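Local coordinates for silicatein alpha (Tethya aurantium, PDB 6ZQ3), which probably catalyses the condensation of silicic acid precursors into the silica of sponge spicules and belongs to the papain family of cysteine peptidases, at residues Cys23-Ser26 and Tyr27-Ser30. Residues are numbered along the deposited sequence; the frame is centred on the assembly and turned at random.
Sequences CGAS and YAFS
Y27 turns its ring back along the chain onto A25: CE1 of Y27 lies 4.2 Å from CB of A25, and G24 O sits at the ring edge. The torsion that brings it there sets CG between the backbone N and the carbonyl carbon (chi1 71°), while the phenol OH is hydrogen-bonded to G65 O. A28 lays its CB 4.1 Å above one face of that ring, toward the rim, and its N makes a weak bond to the carbonyl of A25, the N-cap residue. F29 N bonds A25 O at 3.3 Å, in the carbonyl plane and with an N-H...O angle of 158°, closing the first helical turn. CD1 of F29 also approaches A25 O (3.3 Å), which lies in plane at the ring edge; F92 meets this ring edge-to-face. S30 N bonds S26 O at 2.7 Å, nearly straight at 170°, and S30 OG binds M167 O of strand 165-173. This is the start of the long central helix of the papain fold, where family members carry the catalytic cysteine and silicatein has S26, beside H165. Chemically, A25 O accepts one well-aimed but long N-H bond and one weak one, with the F29 ring edge alongside, which probably helps to fix the backbone turn just before S26.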
ATOM      1  N   CYS A  23     -10.405   2.489 -11.679  1.00 62.21           N
ATOM      2  CA  CYS A  23     -10.290   3.617 -10.735  1.00 64.74           C
ATOM      3  C   CYS A  23      -8.834   3.825 -10.288  1.00 62.43           C
ATOM      4  O   CYS A  23      -8.191   2.891  -9.822  1.00 69.80           O
ATOM      5  CB  CYS A  23     -11.211   3.368  -9.532  1.00 67.04           C
ATOM      6  SG  CYS A  23     -10.988   4.453  -8.105  1.00 74.20           S
ATOM      7  N   GLY A  24      -8.324   5.050 -10.425  1.00 57.11           N
ATOM      8  CA  GLY A  24      -6.905   5.348 -10.206  1.00 54.09           C
ATOM      9  C   GLY A  24      -6.559   5.614  -8.752  1.00 54.39           C
ATOM     10  O   GLY A  24      -6.005   6.660  -8.436  1.00 61.87           O
ATOM     11  N   ALA A  25      -6.852   4.645  -7.888  1.00 51.56           N
ATOM     12  CA  ALA A  25      -6.812   4.795  -6.430  1.00 50.69           C
ATOM     13  C   ALA A  25      -5.781   3.892  -5.737  1.00 49.86           C
ATOM     14  O   ALA A  25      -6.041   3.374  -4.649  1.00 55.94           O
ATOM     15  CB  ALA A  25      -8.192   4.478  -5.864  1.00 50.82           C
ATOM     16  N   SER A  26      -4.620   3.691  -6.334  1.00 45.57           N
ATOM     17  CA  SER A  26      -3.576   2.919  -5.655  1.00 46.29           C
ATOM     18  C   SER A  26      -3.216   3.508  -4.290  1.00 39.98           C
ATOM     19  O   SER A  26      -3.039   2.773  -3.315  1.00 35.35           O
ATOM     20  CB  SER A  26      -2.310   2.768  -6.521  1.00 47.19           C
ATOM     21  OG  SER A  26      -1.862   4.005  -7.034  1.00 46.90           O
ATOM     22  N   TYR A  27      -3.160   4.825  -4.199  1.00 41.50           N
ATOM     23  CA  TYR A  27      -2.938   5.459  -2.886  1.00 42.58           C
ATOM     24  C   TYR A  27      -3.772   4.781  -1.791  1.00 38.54           C
ATOM     25  O   TYR A  27      -3.239   4.426  -0.740  1.00 42.29           O
ATOM     26  CB  TYR A  27      -3.161   6.975  -2.925  1.00 43.47           C
ATOM     27  CG  TYR A  27      -4.595   7.422  -3.080  1.00 46.47           C
ATOM     28  CD1 TYR A  27      -5.166   7.569  -4.334  1.00 47.23           C
ATOM     29  CD2 TYR A  27      -5.374   7.747  -1.964  1.00 46.84           C
ATOM     30  CE1 TYR A  27      -6.476   7.998  -4.473  1.00 47.93           C
ATOM     31  CE2 TYR A  27      -6.682   8.157  -2.096  1.00 46.59           C
ATOM     32  CZ  TYR A  27      -7.229   8.287  -3.355  1.00 45.00           C
ATOM     33  OH  TYR A  27      -8.530   8.704  -3.503  1.00 47.24           O
ATOM     34  N   ALA A  28      -5.044   4.537  -2.069  1.00 36.01           N
ATOM     35  CA  ALA A  28      -5.956   3.975  -1.077  1.00 36.89           C
ATOM     36  C   ALA A  28      -5.661   2.554  -0.781  1.00 38.77           C
ATOM     37  O   ALA A  28      -5.761   2.140   0.363  1.00 44.16           O
ATOM     38  CB  ALA A  28      -7.400   4.055  -1.573  1.00 37.90           C
ATOM     39  N   PHE A  29      -5.393   1.777  -1.835  1.00 39.23           N
ATOM     40  CA  PHE A  29      -5.186   0.353  -1.681  1.00 36.61           C
ATOM     41  C   PHE A  29      -3.891   0.189  -0.953  1.00 36.17           C
ATOM     42  O   PHE A  29      -3.799  -0.604  -0.052  1.00 35.20           O
ATOM     43  CB  PHE A  29      -5.164  -0.370  -3.025  1.00 37.44           C
ATOM     44  CG  PHE A  29      -6.540  -0.674  -3.581  1.00 36.62           C
ATOM     45  CD1 PHE A  29      -7.195   0.241  -4.375  1.00 36.31           C
ATOM     46  CD2 PHE A  29      -7.165  -1.863  -3.293  1.00 36.06           C
ATOM     47  CE1 PHE A  29      -8.441  -0.025  -4.890  1.00 35.96           C
ATOM     48  CE2 PHE A  29      -8.423  -2.135  -3.779  1.00 38.46           C
ATOM     49  CZ  PHE A  29      -9.065  -1.211  -4.591  1.00 37.29           C
ATOM     50  N   SER A  30      -2.895   0.963  -1.346  1.00 36.31           N
ATOM     51  CA  SER A  30      -1.598   0.935  -0.682  1.00 39.34           C
ATOM     52  C   SER A  30      -1.655   1.345   0.816  1.00 45.54           C
ATOM     53  O   SER A  30      -0.987   0.725   1.658  1.00 47.68           O
ATOM     54  CB  SER A  30      -0.646   1.866  -1.410  1.00 38.97           C
ATOM     55  OG  SER A  30       0.527   2.033  -0.650  1.00 47.61           O
TER